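PDB 7C28: synergistic-type venom protein S2C4 from Dendroaspis jamesoni kaimosae, which probably enhances the toxicity of other venom toxins, acting as a synergistic homodimer of the three-finger toxin family. Local coordinates for residues Lys26-Met31 / Tyr36-Gly41; Ala44-Ala49 / Val55-Thr60. All blocks are in the same frame, centred on the assembly; numbering follows the deposited sequence.

Contact 1. Residues Lys26-Met31 / Tyr36-Gly41; sequences KNWKKM and YDVKRG. With SO4 (sulfate ion), chain C; SO4 (sulfate ion), chain D.
Trp28 and Tyr36, on neighbouring strands of this hairpin, meet as an offset edge-to-face pair, ring planes at 69°, and each also pairs edge-to-face with the other kind across the dimer, Trp28 with Tyr36 of the second subunit and Tyr36 with its Trp28. Within the chain, the indole edge turns toward the phenol face, the Trp28 five-membered ring and the Tyr36 ring having centroids 5.9 Å apart; separately, CB of Tyr36 touches the indole edge at CD1 of Trp28. Val38, directly opposite Trp28 in a non-hydrogen-bonded pair, lays CG2 over one face of the five-membered ring in a CH-pi contact, 3.8 Å from its centroid. Its other methyl, CG1, sits over the centre of the Arg40 guanidinium, so one valine covers two flat groups. That guanidinium grips a sulfate, probably from the crystallisation liquor, edge-on: NH1 of Arg40 reaches sulfate O1 at 2.9 Å and NH2 reaches O3 at 2.7 Å, both nearly straight. Lys26 runs alongside Arg40, and its amine hydrogen-bonds O of Lys65 at the C terminus, while NE of Arg40 bonds to the backbone O of Asn64. At the far end Lys30, with CG anti to its backbone N (chi1 -167°) and the chain extended, passes its CB 3.5 Å from CE1 of Tyr36 and carries NZ to a second sulfate, bonding O2 at 2.7 Å. On the other face Asp37 forms a salt bridge with Lys34 of the second subunit. Between the two faces, Asn27 with Lys39 and Lys29 with Asp37 each exchange two backbone hydrogen bonds. This antiparallel hairpin is the central finger of the three-finger toxin fold, here carrying an aromatic face into the dimer interface.

Contact 2. Residues Ala44-Ala49 / Val55-Thr60; sequences ATCPKA and VKCCNT
Cys46 and Cys57 are joined by a disulfide, SG to SG 2.0 Å, with the dihedral about the sulfur bond at 99°, near the relaxed right angle. Beside it, CG1 of Val55 packs 3.7 Å from SG of Cys46, and the ring of Pro47 brings CD to 3.9 Å from SG of Cys57. Val55 spreads its two methyls along the loop: CG1, anti to the backbone N (chi1 159°), faces the sulfur and the Pro47 ring, while CG2 meets CB of Ala49 at 3.6 Å. The carbonyl oxygen of Pro47 comes between these two touches, 3.5 Å from CG1 of Val55. Irregular 44-49 is thus held to strand 54-58 by one covalent bond and apolar packing. Further out, the strand is positioned by its neighbour in the sheet, strand 23-32: Lys56 and Cys58 make backbone hydrogen bonds to Lys26 and Cys24, Val55 also rests on Asn27, and Cys57 touches Ile23 and Phe25. Immediately beyond the first bridge, Cys58 turns to a second disulfide with Cys63. Together the two bridges, formed by adjacent cysteines of one strand, belong to the cysteine-rich base of the three-finger toxin fold, and the 46-57 link closes its third loop.

How the contacts relate
Followed from the N terminus, the chain first builds the two-stranded hairpin of strands 2-8 and 11-16, then the central finger, where contact 1 closes the tight turn between strands 23-32 and 35-43. Contact 2 opens only afterwards and closes the loop between Cys46 and Cys57, so the two are in series, neither nesting nor crossing. They meet through strand 23-32, which lies in the middle of the three-stranded sheet: strand 35-43 flanks it along one edge and strand 54-58 along the other. Across the second seam CZ3 of Trp28 packs 4.2 Å from CB of Lys56. The second and third fingers thereby share one sheet, and both contacts touch the second subunit.

Contact 1. Residues Lys26-Met31 / Tyr36-Gly41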
loop_
_atom_site.group_PDB
_atom_site.type_symbol
_atom_site.label_atom_id
_atom_site.label_comp_id
_atom_site.label_asym_id
_atom_site.label_seq_id
_atom_site.Cartn_x
_atom_site.Cartn_y
_atom_site.Cartn_z
ATOM N N LYS A 26 5.447 2.548 5.301
ATOM C CA LYS A 26 4.251 1.823 5.702
ATOM C C LYS A 26 4.213 0.506 4.939
ATOM O O LYS A 26 4.516 0.474 3.744
ATOM C CB LYS A 26 2.982 2.629 5.412
ATOM C CG LYS A 26 2.979 4.028 5.985
ATOM C CD LYS A 26 1.760 4.796 5.523
ATOM C CE LYS A 26 0.494 4.243 6.165
ATOM N NZ LYS A 26 -0.667 5.146 5.946
ATOM N N ASN A 27 3.853 -0.582 5.622
ATOM C CA ASN A 27 3.833 -1.911 5.012
ATOM C C ASN A 27 2.538 -2.628 5.380
ATOM O O ASN A 27 2.316 -2.954 6.548
ATOM C CB ASN A 27 5.045 -2.732 5.450
ATOM C CG ASN A 27 5.290 -3.934 4.556
ATOM O OD1 ASN A 27 4.371 -4.444 3.906
ATOM N ND2 ASN A 27 6.538 -4.394 4.517
ATOM N N TRP A 28 1.699 -2.895 4.382
ATOM C CA TRP A 28 0.423 -3.575 4.587
ATOM C C TRP A 28 0.657 -5.083 4.536
ATOM O O TRP A 28 0.968 -5.632 3.473
ATOM C CB TRP A 28 -0.592 -3.143 3.529
ATOM C CG TRP A 28 -1.330 -1.855 3.819
ATOM C CD1 TRP A 28 -2.598 -1.725 4.321
ATOM C CD2 TRP A 28 -0.854 -0.521 3.591
ATOM N NE1 TRP A 28 -2.931 -0.393 4.432
ATOM C CE2 TRP A 28 -1.880 0.365 3.989
ATOM C CE3 TRP A 28 0.340 0.011 3.093
ATOM C CZ2 TRP A 28 -1.742 1.752 3.905
ATOM C CZ3 TRP A 28 0.474 1.388 3.011
ATOM C CH2 TRP A 28 -0.561 2.241 3.415
ATOM N N LYS A 29 0.536 -5.751 5.681
ATOM C CA LYS A 29 0.623 -7.205 5.757
ATOM C C LYS A 29 -0.748 -7.780 6.087
ATOM O O LYS A 29 -1.422 -7.304 7.010
ATOM C CB LYS A 29 1.675 -7.642 6.782
ATOM C CG LYS A 29 3.101 -7.540 6.227
ATOM C CD LYS A 29 4.185 -7.873 7.242
ATOM C CE LYS A 29 5.425 -8.429 6.541
ATOM N NZ LYS A 29 6.035 -7.448 5.595
ATOM N N LYS A 30 -1.157 -8.800 5.328
ATOM C CA LYS A 30 -2.528 -9.296 5.370
ATOM C C LYS A 30 -2.743 -10.261 6.531
ATOM O O LYS A 30 -1.998 -11.230 6.693
ATOM C CB LYS A 30 -2.869 -9.977 4.046
ATOM C CG LYS A 30 -4.342 -10.266 3.838
ATOM C CD LYS A 30 -4.598 -10.821 2.440
ATOM C CE LYS A 30 -6.078 -11.102 2.208
ATOM N NZ LYS A 30 -6.370 -11.426 0.782
ATOM N N MET A 31 -3.778 -9.994 7.332
ATOM C CA MET A 31 -4.192 -10.876 8.414
ATOM C C MET A 31 -5.475 -11.639 8.120
ATOM O O MET A 31 -5.701 -12.690 8.725
ATOM C CB MET A 31 -4.385 -10.079 9.713
ATOM C CG MET A 31 -3.152 -9.313 10.165
ATOM S SD MET A 31 -1.658 -10.323 10.148
ATOM C CE MET A 31 -2.071 -11.548 11.387
ATOM N N TYR A 36 -5.775 -5.727 7.591
ATOM C CA TYR A 36 -4.351 -5.512 7.376
ATOM C C TYR A 36 -3.708 -4.853 8.585
ATOM O O TYR A 36 -4.263 -3.915 9.164
ATOM C CB TYR A 36 -4.102 -4.639 6.140
ATOM C CG TYR A 36 -4.414 -5.346 4.845
ATOM C CD1 TYR A 36 -3.444 -6.094 4.192
ATOM C CD2 TYR A 36 -5.681 -5.281 4.284
ATOM C CE1 TYR A 36 -3.725 -6.745 3.021
ATOM C CE2 TYR A 36 -5.970 -5.931 3.110
ATOM C CZ TYR A 36 -4.990 -6.663 2.483
ATOM O OH TYR A 36 -5.273 -7.315 1.307
ATOM N N ASP A 37 -2.543 -5.365 8.968
ATOM C CA ASP A 37 -1.690 -4.737 9.965
ATOM C C ASP A 37 -0.624 -3.919 9.243
ATOM O O ASP A 37 0.150 -4.465 8.448
ATOM C CB ASP A 37 -1.050 -5.784 10.876
ATOM C CG ASP A 37 -0.462 -5.179 12.134
ATOM O OD1 ASP A 37 -1.208 -5.011 13.121
ATOM O OD2 ASP A 37 0.747 -4.873 12.140
ATOM N N VAL A 38 -0.592 -2.617 9.504
ATOM C CA VAL A 38 0.310 -1.702 8.813
ATOM C C VAL A 38 1.535 -1.493 9.694
ATOM O O VAL A 38 1.444 -0.886 10.767
ATOM C CB VAL A 38 -0.372 -0.370 8.484
ATOM C CG1 VAL A 38 0.544 0.487 7.629
ATOM C CG2 VAL A 38 -1.686 -0.618 7.771
ATOM N N LYS A 39 2.687 -1.982 9.241
ATOM C CA LYS A 39 3.940 -1.763 9.949
ATOM C C LYS A 39 4.527 -0.420 9.537
ATOM O O LYS A 39 4.483 -0.043 8.364
ATOM C CB LYS A 39 4.939 -2.885 9.656
ATOM C CG LYS A 39 4.416 -4.293 9.926
ATOM C CD LYS A 39 4.263 -4.563 11.415
ATOM C CE LYS A 39 3.629 -5.927 11.677
ATOM N NZ LYS A 39 4.569 -7.059 11.419
ATOM N N ARG A 40 5.074 0.300 10.512
ATOM C CA ARG A 40 5.615 1.633 10.288
ATOM C C ARG A 40 6.948 1.776 11.009
ATOM O O ARG A 40 7.139 1.225 12.095
ATOM C CB ARG A 40 4.633 2.715 10.769
ATOM C CG ARG A 40 3.230 2.620 10.178
ATOM C CD ARG A 40 2.249 3.452 10.980
ATOM N NE ARG A 40 1.088 3.884 10.200
ATOM C CZ ARG A 40 -0.116 3.316 10.271
ATOM N NH1 ARG A 40 -0.318 2.286 11.080
ATOM N NH2 ARG A 40 -1.121 3.775 9.533
ATOM N N GLY A 41 7.876 2.507 10.396
ATOM C CA GLY A 41 9.137 2.790 11.042
ATOM C C GLY A 41 10.116 3.447 10.081
ATOM O O GLY A 41 9.756 3.835 8.966
HETATM S S SO4 C . -8.686 -8.779 0.204
HETATM O O1 SO4 C . -9.522 -9.793 0.837
HETATM O O2 SO4 C . -7.570 -9.415 -0.494
HETATM O O3 SO4 C . -9.475 -8.011 -0.758
HETATM O O4 SO4 C . -8.171 -7.872 1.228
HETATM S S SO4 D . -4.085 1.752 10.686
HETATM O O1 SO4 D . -2.896 1.055 11.171
HETATM O O2 SO4 D . -4.878 0.856 9.847
HETATM O O3 SO4 D . -3.657 2.907 9.906
HETATM O O4 SO4 D . -4.896 2.180 11.820
#

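Contact 2. Residues Ala44-Ala49 / Val55-Thr60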
loop_
_atom_site.group_PDB
_atom_site.type_symbol
_atom_site.label_atom_id
_atom_site.label_comp_id
_atom_site.label_asym_id
_atom_site.label_seq_id
_atom_site.Cartn_x
_atom_site.Cartn_y
_atom_site.Cartn_z
ATOM N N ALA A 44 16.460 2.551 5.601
ATOM C CA ALA A 44 17.425 3.130 4.676
ATOM C C ALA A 44 17.101 2.838 3.222
ATOM O O ALA A 44 17.397 3.665 2.356
ATOM C CB ALA A 44 18.835 2.612 4.982
ATOM N N THR A 45 16.494 1.689 2.947
ATOM C CA THR A 45 16.038 1.311 1.618
ATOM C C THR A 45 14.572 0.927 1.708
ATOM O O THR A 45 14.168 0.218 2.635
ATOM C CB THR A 45 16.856 0.145 1.051
ATOM O OG1 THR A 45 18.213 0.561 0.863
ATOM C CG2 THR A 45 16.287 -0.327 -0.277
ATOM N N CYS A 46 13.780 1.398 0.751
ATOM C CA CYS A 46 12.353 1.120 0.782
ATOM C C CYS A 46 12.136 -0.379 0.594
ATOM O O CYS A 46 12.684 -0.962 -0.348
ATOM C CB CYS A 46 11.640 1.907 -0.321
ATOM S SG CYS A 46 9.836 1.842 -0.265
ATOM N N PRO A 47 11.376 -1.034 1.469
ATOM C CA PRO A 47 11.223 -2.489 1.363
ATOM C C PRO A 47 10.273 -2.892 0.252
ATOM O O PRO A 47 9.350 -2.160 -0.113
ATOM C CB PRO A 47 10.647 -2.877 2.732
ATOM C CG PRO A 47 9.880 -1.664 3.147
ATOM C CD PRO A 47 10.702 -0.497 2.664
ATOM N N LYS A 48 10.525 -4.078 -0.294
ATOM C CA LYS A 48 9.593 -4.706 -1.218
ATOM C C LYS A 48 8.405 -5.271 -0.450
ATOM O O LYS A 48 8.557 -5.808 0.650
ATOM C CB LYS A 48 10.280 -5.819 -2.011
ATOM C CG LYS A 48 10.980 -5.358 -3.287
ATOM C CD LYS A 48 10.338 -4.109 -3.878
ATOM C CE LYS A 48 10.472 -4.079 -5.391
ATOM N NZ LYS A 48 11.842 -3.691 -5.814
ATOM N N ALA A 49 7.224 -5.184 -1.048
ATOM C CA ALA A 49 6.007 -5.608 -0.376
ATOM C C ALA A 49 5.773 -7.097 -0.582
ATOM O O ALA A 49 6.248 -7.685 -1.557
ATOM C CB ALA A 49 4.803 -4.820 -0.894
ATOM N N VAL A 55 3.337 -1.228 -0.103
ATOM C CA VAL A 55 4.309 -0.436 0.648
ATOM C C VAL A 55 4.226 1.006 0.171
ATOM O O VAL A 55 4.125 1.267 -1.034
ATOM C CB VAL A 55 5.751 -0.984 0.492
ATOM C CG1 VAL A 55 6.803 0.087 0.832
ATOM C CG2 VAL A 55 5.966 -2.217 1.367
ATOM N N LYS A 56 4.297 1.947 1.108
ATOM C CA LYS A 56 4.404 3.360 0.778
ATOM C C LYS A 56 5.622 3.923 1.493
ATOM O O LYS A 56 5.807 3.678 2.689
ATOM C CB LYS A 56 3.131 4.121 1.164
ATOM C CG LYS A 56 3.299 5.636 1.220
ATOM C CD LYS A 56 1.985 6.320 1.588
ATOM C CE LYS A 56 2.152 7.822 1.696
ATOM N NZ LYS A 56 0.913 8.466 2.219
ATOM N N CYS A 57 6.461 4.656 0.759
ATOM C CA CYS A 57 7.682 5.224 1.312
ATOM C C CYS A 57 7.735 6.722 1.054
ATOM O O CYS A 57 7.405 7.186 -0.040
ATOM C CB CYS A 57 8.928 4.570 0.703
ATOM S SG CYS A 57 9.374 2.949 1.374
ATOM N N CYS A 58 8.149 7.471 2.075
ATOM C CA CYS A 58 8.168 8.929 2.049
ATOM C C CYS A 58 9.355 9.392 2.887
ATOM O O CYS A 58 9.939 8.618 3.648
ATOM C CB CYS A 58 6.852 9.520 2.557
ATOM S SG CYS A 58 6.298 8.784 4.078
ATOM N N ASN A 59 9.724 10.661 2.750
ATOM C CA ASN A 59 10.908 11.150 3.457
ATOM C C ASN A 59 10.698 12.549 4.040
ATOM O O ASN A 59 11.563 13.420 3.956
ATOM C CB ASN A 59 12.125 11.119 2.530
ATOM C CG ASN A 59 12.087 12.206 1.464
ATOM O OD1 ASN A 59 11.020 12.655 1.038
ATOM N ND2 ASN A 59 13.264 12.658 1.057
ATOM N N THR A 60 9.559 12.769 4.693
ATOM C CA THR A 60 9.398 13.931 5.558
ATOM C C THR A 60 8.859 13.483 6.908
ATOM O O THR A 60 8.363 12.365 7.059
ATOM C CB THR A 60 8.459 14.984 4.951
ATOM O OG1 THR A 60 7.205 14.372 4.626
ATOM C CG2 THR A 60 9.069 15.602 3.696
#